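Local coordinates for protein aspartokinase (Synechocystis, PDB 3L76) that probably phosphorylates the beta-carboxyl group of aspartate with ATP, the first step towards threonine and lysine, under allosteric control through its ACT domains, at residues E256-A268 with I409-S421. Residues are numbered along the deposited sequence; the frame is centred on the assembly and turned at random.
Sequences EIAKAVDGVEYDA and IAALSNAFGVTLS
V264 CG2 meets V418 CG2 at 3.5 Å, at the middle of a seam between strand 263-267 and the end of helix 405-415 with the turn after it. With V264 CG1 anti to the backbone N (chi1 171°), CG2 is left beside that N, where it meets V418 and also rests on L412 CB. Residues 409-415 run nearly antiparallel to 263-267, their axes 8.7 Å apart at closest approach. Just ahead of the strand, V261 crosses F416 at about a right angle, V261 CG2 oblique to the ring and 3.4 Å from F416 CD2; K374 adds a cation-pi contact to that ring. At the other end, Y266 meets I409. From Y266 CB, 4.1 Å from L420 CD2 and also near I409 CD1, the chain leads to CG, the atom nearest that methyl, and on to CD1, CD2 and CE2, which also touch it. I409 CD1 sits over one face, 3.6 Å from the centroid of the Y266 ring and 29° off its normal, a CH-pi contact; the OH at the tip bonds Q402 OE1. Shrinking Y266 to an alanine is likely to strip I409 CD1 of the ring face it rests on and leave Q402 OE1 without its phenolic partner. G417, in a Schellman motif, ends the helix; S413 OG then bonds V418 O. G263, E265 and D267 pair by backbone with strand 348-361, so the strand adds to the sheet against which this helix packs, consistent with an ACT domain's alpha/beta sandwich. The chemistry is thus divided: methyls and rings join the strand and V261 to the helix end and following turn, whereas S421 N, donating to V264 O at 2.8 Å, and a water between Y266 N and S421 O tie strand backbone to S421; other waters link E265 OE2 (its OE1 pairs with K395) to S421 OG, and V261 O to F416 O.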
ATOM      1  N   GLU A 256      19.724   4.792  16.265  1.00 66.96           N
ATOM      2  CA  GLU A 256      20.305   4.373  15.004  1.00 62.23           C
ATOM      3  C   GLU A 256      19.942   2.903  14.794  1.00 68.95           C
ATOM      4  O   GLU A 256      20.236   2.065  15.644  1.00 87.22           O
ATOM      5  CB  GLU A 256      21.815   4.554  15.055  1.00 74.19           C
ATOM      6  CG  GLU A 256      22.413   5.201  13.819  1.00100.78           C
ATOM      7  CD  GLU A 256      22.559   4.235  12.656  1.00115.21           C
ATOM      8  OE1 GLU A 256      23.704   4.035  12.194  1.00125.66           O
ATOM      9  OE2 GLU A 256      21.537   3.674  12.206  1.00110.99           O
ATOM     10  N   ILE A 257      19.299   2.590  13.670  1.00 66.69           N
ATOM     11  CA  ILE A 257      18.739   1.254  13.457  1.00 70.36           C
ATOM     12  C   ILE A 257      19.498   0.415  12.433  1.00 54.18           C
ATOM     13  O   ILE A 257      19.110  -0.714  12.149  1.00 52.23           O
ATOM     14  CB  ILE A 257      17.266   1.324  13.016  1.00 80.47           C
ATOM     15  CG1 ILE A 257      17.156   1.430  11.497  1.00 93.29           C
ATOM     16  CG2 ILE A 257      16.626   2.514  13.602  1.00 85.44           C
ATOM     17  CD1 ILE A 257      15.734   1.509  11.005  1.00 94.00           C
ATOM     18  N   ALA A 258      20.571   0.970  11.882  1.00 56.40           N
ATOM     19  CA  ALA A 258      21.373   0.265  10.896  1.00 69.38           C
ATOM     20  C   ALA A 258      22.870   0.282  11.227  1.00 72.60           C
ATOM     21  O   ALA A 258      23.703   0.114  10.342  1.00 65.60           O
ATOM     22  CB  ALA A 258      21.134   0.858   9.519  1.00 56.02           C
ATOM     23  N   LYS A 259      23.214   0.499  12.494  1.00 59.79           N
ATOM     24  CA  LYS A 259      24.620   0.556  12.899  1.00 40.83           C
ATOM     25  C   LYS A 259      25.245  -0.831  12.796  1.00 38.87           C
ATOM     26  O   LYS A 259      24.701  -1.797  13.324  1.00 24.39           O
ATOM     27  CB  LYS A 259      24.742   1.061  14.340  1.00 66.71           C
ATOM     28  CG  LYS A 259      25.188   2.512  14.481  1.00 84.38           C
ATOM     29  CD  LYS A 259      25.518   2.837  15.938  1.00 86.11           C
ATOM     30  CE  LYS A 259      24.606   2.069  16.892  1.00 89.28           C
ATOM     31  NZ  LYS A 259      24.861   2.417  18.321  1.00100.81           N
ATOM     32  N   ALA A 260      26.382  -0.940  12.118  1.00 32.84           N
ATOM     33  CA  ALA A 260      27.082  -2.221  12.055  1.00 38.86           C
ATOM     34  C   ALA A 260      27.633  -2.555  13.431  1.00 35.50           C
ATOM     35  O   ALA A 260      27.589  -3.690  13.868  1.00 39.11           O
ATOM     36  CB  ALA A 260      28.201  -2.174  11.048  1.00 45.31           C
ATOM     37  N   VAL A 261      28.110  -1.531  14.123  1.00 38.25           N
ATOM     38  CA  VAL A 261      28.800  -1.713  15.377  1.00 29.60           C
ATOM     39  C   VAL A 261      28.104  -0.975  16.508  1.00 20.60           C
ATOM     40  O   VAL A 261      27.909   0.225  16.441  1.00 32.90           O
ATOM     41  CB  VAL A 261      30.253  -1.215  15.253  1.00 43.54           C
ATOM     42  CG1 VAL A 261      30.880  -0.976  16.639  1.00 27.65           C
ATOM     43  CG2 VAL A 261      31.060  -2.188  14.400  1.00 41.50           C
ATOM     44  N   ASP A 262      27.741  -1.717  17.544  1.00 32.85           N
ATOM     45  CA  ASP A 262      27.142  -1.161  18.742  1.00 14.29           C
ATOM     46  C   ASP A 262      28.142  -0.578  19.735  1.00 44.63           C
ATOM     47  O   ASP A 262      27.826   0.384  20.428  1.00 35.72           O
ATOM     48  CB  ASP A 262      26.351  -2.228  19.464  1.00 34.53           C
ATOM     49  CG  ASP A 262      25.474  -1.649  20.548  1.00 44.12           C
ATOM     50  OD1 ASP A 262      24.753  -0.656  20.291  1.00 62.59           O
ATOM     51  OD2 ASP A 262      25.495  -2.198  21.654  1.00 49.09           O
ATOM     52  N   GLY A 263      29.334  -1.168  19.826  1.00 43.85           N
ATOM     53  CA  GLY A 263      30.280  -0.740  20.837  1.00 28.00           C
ATOM     54  C   GLY A 263      31.729  -1.096  20.614  1.00 44.03           C
ATOM     55  O   GLY A 263      32.048  -1.978  19.835  1.00 29.61           O
ATOM     56  N   VAL A 264      32.609  -0.376  21.302  1.00 43.77           N
ATOM     57  CA  VAL A 264      34.042  -0.653  21.298  1.00 25.97           C
ATOM     58  C   VAL A 264      34.429  -1.137  22.687  1.00 38.36           C
ATOM     59  O   VAL A 264      33.927  -0.614  23.690  1.00 43.45           O
ATOM     60  CB  VAL A 264      34.913   0.614  20.992  1.00 28.76           C
ATOM     61  CG1 VAL A 264      36.363   0.301  21.223  1.00 45.66           C
ATOM     62  CG2 VAL A 264      34.752   1.075  19.575  1.00 35.38           C
ATOM     63  N   GLU A 265      35.333  -2.116  22.752  1.00 30.21           N
ATOM     64  CA  GLU A 265      35.770  -2.661  24.039  1.00 27.54           C
ATOM     65  C   GLU A 265      37.285  -2.688  24.205  1.00 36.19           C
ATOM     66  O   GLU A 265      38.012  -2.862  23.232  1.00 32.77           O
ATOM     67  CB  GLU A 265      35.181  -4.044  24.239  1.00  8.40           C
ATOM     68  CG  GLU A 265      33.685  -4.007  24.377  1.00 33.20           C
ATOM     69  CD  GLU A 265      33.042  -5.366  24.277  1.00 27.45           C
ATOM     70  OE1 GLU A 265      33.766  -6.350  24.090  1.00 37.66           O
ATOM     71  OE2 GLU A 265      31.801  -5.455  24.372  1.00 47.82           O
ATOM     72  N   TYR A 266      37.756  -2.502  25.441  1.00 29.58           N
ATOM     73  CA  TYR A 266      39.186  -2.461  25.731  1.00 29.66           C
ATOM     74  C   TYR A 266      39.469  -3.089  27.079  1.00 36.41           C
ATOM     75  O   TYR A 266      38.843  -2.723  28.056  1.00 46.44           O
ATOM     76  CB  TYR A 266      39.712  -1.024  25.702  1.00 29.66           C
ATOM     77  CG  TYR A 266      41.070  -0.814  26.364  1.00 40.37           C
ATOM     78  CD1 TYR A 266      42.199  -1.527  25.966  1.00 40.56           C
ATOM     79  CD2 TYR A 266      41.221   0.123  27.364  1.00 45.17           C
ATOM     80  CE1 TYR A 266      43.442  -1.308  26.566  1.00 33.57           C
ATOM     81  CE2 TYR A 266      42.440   0.341  27.962  1.00 35.81           C
ATOM     82  CZ  TYR A 266      43.543  -0.371  27.564  1.00 46.74           C
ATOM     83  OH  TYR A 266      44.750  -0.141  28.181  1.00 56.42           O
ATOM     84  N   ASP A 267      40.422  -4.022  27.120  1.00 32.93           N
ATOM     85  CA  ASP A 267      40.786  -4.733  28.352  1.00 22.56           C
ATOM     86  C   ASP A 267      42.297  -4.847  28.476  1.00 33.03           C
ATOM     87  O   ASP A 267      42.954  -5.580  27.728  1.00 40.01           O
ATOM     88  CB  ASP A 267      40.151  -6.123  28.375  1.00 33.22           C
ATOM     89  CG  ASP A 267      40.475  -6.902  29.630  1.00 36.67           C
ATOM     90  OD1 ASP A 267      41.236  -6.406  30.493  1.00 35.91           O
ATOM     91  OD2 ASP A 267      39.960  -8.028  29.739  1.00 38.02           O
ATOM     92  N   ALA A 268      42.854  -4.124  29.431  1.00 30.51           N
ATOM     93  CA  ALA A 268      44.306  -4.080  29.578  1.00 39.29           C
ATOM     94  C   ALA A 268      44.837  -5.189  30.498  1.00 36.71           C
ATOM     95  O   ALA A 268      46.036  -5.481  30.516  1.00 37.91           O
ATOM     96  CB  ALA A 268      44.750  -2.704  30.070  1.00 26.29           C
ATOM     97  N   ILE A 409      41.885   2.710  20.406  1.00 46.11           N
ATOM     98  CA  ILE A 409      40.526   2.893  20.934  1.00 41.89           C
ATOM     99  C   ILE A 409      39.891   4.159  20.420  1.00 49.15           C
ATOM    100  O   ILE A 409      38.706   4.201  20.091  1.00 39.88           O
ATOM    101  CB  ILE A 409      40.529   3.032  22.455  1.00 39.00           C
ATOM    102  CG1 ILE A 409      40.848   1.691  23.117  1.00 49.58           C
ATOM    103  CG2 ILE A 409      39.168   3.594  22.957  1.00 25.58           C
ATOM    104  CD1 ILE A 409      41.258   1.847  24.567  1.00 67.34           C
ATOM    105  N   ALA A 410      40.681   5.221  20.395  1.00 38.44           N
ATOM    106  CA  ALA A 410      40.169   6.504  19.939  1.00 35.19           C
ATOM    107  C   ALA A 410      39.782   6.370  18.487  1.00 50.43           C
ATOM    108  O   ALA A 410      38.731   6.865  18.073  1.00 40.97           O
ATOM    109  CB  ALA A 410      41.210   7.595  20.092  1.00 21.40           C
ATOM    110  N   ALA A 411      40.636   5.693  17.715  1.00 36.69           N
ATOM    111  CA  ALA A 411      40.407   5.539  16.282  1.00 25.74           C
ATOM    112  C   ALA A 411      39.171   4.714  15.988  1.00 42.56           C
ATOM    113  O   ALA A 411      38.439   5.033  15.066  1.00 49.05           O
ATOM    114  CB  ALA A 411      41.603   4.926  15.599  1.00 31.76           C
ATOM    115  N   LEU A 412      38.949   3.659  16.764  1.00 27.86           N
ATOM    116  CA  LEU A 412      37.795   2.802  16.555  1.00 38.23           C
ATOM    117  C   LEU A 412      36.524   3.506  17.006  1.00 34.29           C
ATOM    118  O   LEU A 412      35.479   3.420  16.364  1.00 35.50           O
ATOM    119  CB  LEU A 412      37.969   1.478  17.302  1.00 38.30           C
ATOM    120  CG  LEU A 412      39.030   0.543  16.726  1.00 32.53           C
ATOM    121  CD1 LEU A 412      39.230  -0.640  17.639  1.00 32.81           C
ATOM    122  CD2 LEU A 412      38.627   0.083  15.335  1.00 30.37           C
ATOM    123  N   SER A 413      36.638   4.203  18.121  1.00 34.33           N
ATOM    124  CA  SER A 413      35.541   4.973  18.678  1.00 40.06           C
ATOM    125  C   SER A 413      35.009   5.977  17.637  1.00 45.06           C
ATOM    126  O   SER A 413      33.799   6.046  17.391  1.00 34.75           O
ATOM    127  CB  SER A 413      36.012   5.669  19.966  1.00 27.51           C
ATOM    128  OG  SER A 413      34.964   6.422  20.539  1.00 74.18           O
ATOM    129  N   ASN A 414      35.922   6.719  17.011  1.00 36.07           N
ATOM    130  CA  ASN A 414      35.596   7.670  15.927  1.00 26.88           C
ATOM    131  C   ASN A 414      35.073   7.032  14.656  1.00 41.06           C
ATOM    132  O   ASN A 414      34.082   7.475  14.103  1.00 53.64           O
ATOM    133  CB  ASN A 414      36.820   8.497  15.533  1.00 28.86           C
ATOM    134  CG  ASN A 414      36.904   9.813  16.269  1.00 49.79           C
ATOM    135  OD1 ASN A 414      36.154  10.068  17.209  1.00 47.10           O
ATOM    136  ND2 ASN A 414      37.828  10.664  15.839  1.00 88.11           N
ATOM    137  N   ALA A 415      35.760   6.013  14.165  1.00 43.37           N
ATOM    138  CA  ALA A 415      35.380   5.418  12.892  1.00 29.68           C
ATOM    139  C   ALA A 415      34.006   4.768  12.923  1.00 28.86           C
ATOM    140  O   ALA A 415      33.301   4.772  11.932  1.00 42.48           O
ATOM    141  CB  ALA A 415      36.412   4.410  12.425  1.00 25.00           C
ATOM    142  N   PHE A 416      33.623   4.203  14.055  1.00 45.38           N
ATOM    143  CA  PHE A 416      32.327   3.547  14.146  1.00 34.82           C
ATOM    144  C   PHE A 416      31.278   4.384  14.900  1.00 27.15           C
ATOM    145  O   PHE A 416      30.169   3.917  15.149  1.00 26.33           O
ATOM    146  CB  PHE A 416      32.472   2.182  14.808  1.00 23.82           C
ATOM    147  CG  PHE A 416      33.201   1.183  13.979  1.00 41.83           C
ATOM    148  CD1 PHE A 416      34.551   0.904  14.209  1.00 32.39           C
ATOM    149  CD2 PHE A 416      32.540   0.505  12.973  1.00 28.15           C
ATOM    150  CE1 PHE A 416      35.217  -0.030  13.435  1.00 29.99           C
ATOM    151  CE2 PHE A 416      33.207  -0.429  12.188  1.00 42.93           C
ATOM    152  CZ  PHE A 416      34.545  -0.699  12.420  1.00 37.02           C
ATOM    153  N   GLY A 417      31.644   5.604  15.280  1.00 28.16           N
ATOM    154  CA  GLY A 417      30.739   6.492  15.992  1.00 34.98           C
ATOM    155  C   GLY A 417      30.109   5.941  17.259  1.00 35.30           C
ATOM    156  O   GLY A 417      28.947   6.227  17.542  1.00 58.43           O
ATOM    157  N   VAL A 418      30.872   5.178  18.038  1.00 50.03           N
ATOM    158  CA  VAL A 418      30.370   4.648  19.308  1.00 42.40           C
ATOM    159  C   VAL A 418      31.296   5.003  20.488  1.00 45.71           C
ATOM    160  O   VAL A 418      32.393   5.497  20.298  1.00 42.42           O
ATOM    161  CB  VAL A 418      30.187   3.144  19.212  1.00 55.71           C
ATOM    162  CG1 VAL A 418      29.456   2.813  17.928  1.00 38.33           C
ATOM    163  CG2 VAL A 418      31.538   2.463  19.230  1.00 43.37           C
ATOM    164  N   THR A 419      30.882   4.768  21.718  1.00 77.46           N
ATOM    165  CA  THR A 419      31.759   5.136  22.827  1.00 37.33           C
ATOM    166  C   THR A 419      32.352   3.890  23.485  1.00 44.49           C
ATOM    167  O   THR A 419      31.746   2.805  23.438  1.00 36.75           O
ATOM    168  CB  THR A 419      31.011   6.007  23.845  1.00 42.63           C
ATOM    169  OG1 THR A 419      31.321   7.381  23.597  1.00 51.33           O
ATOM    170  CG2 THR A 419      31.427   5.664  25.271  1.00 93.07           C
ATOM    171  N   LEU A 420      33.540   4.026  24.071  1.00 24.72           N
ATOM    172  CA  LEU A 420      34.124   2.893  24.783  1.00 33.89           C
ATOM    173  C   LEU A 420      33.115   2.358  25.779  1.00 17.21           C
ATOM    174  O   LEU A 420      32.631   3.101  26.626  1.00 47.96           O
ATOM    175  CB  LEU A 420      35.384   3.295  25.544  1.00 34.99           C
ATOM    176  CG  LEU A 420      36.526   2.274  25.553  1.00 47.56           C
ATOM    177  CD1 LEU A 420      37.570   2.692  26.572  1.00 31.38           C
ATOM    178  CD2 LEU A 420      36.048   0.850  25.819  1.00 40.27           C
ATOM    179  N   SER A 421      32.793   1.073  25.675  1.00 29.22           N
ATOM    180  CA  SER A 421      31.935   0.433  26.660  1.00 30.05           C
ATOM    181  C   SER A 421      32.674   0.342  27.982  1.00 38.62           C
ATOM    182  O   SER A 421      33.898   0.403  28.014  1.00 38.40           O
ATOM    183  CB  SER A 421      31.479  -0.949  26.195  1.00 24.54           C
ATOM    184  OG  SER A 421      30.689  -0.840  25.023  1.00 38.94           O
TER
HETATM  185  O   HOH W   1      28.801   1.772  14.109  1.00 26.74           O
HETATM  186  O   HOH W   2      30.106  -3.177  23.777  1.00 34.16           O
HETATM  187  O   HOH W   3      35.601  -2.001  27.301  1.00 37.03           O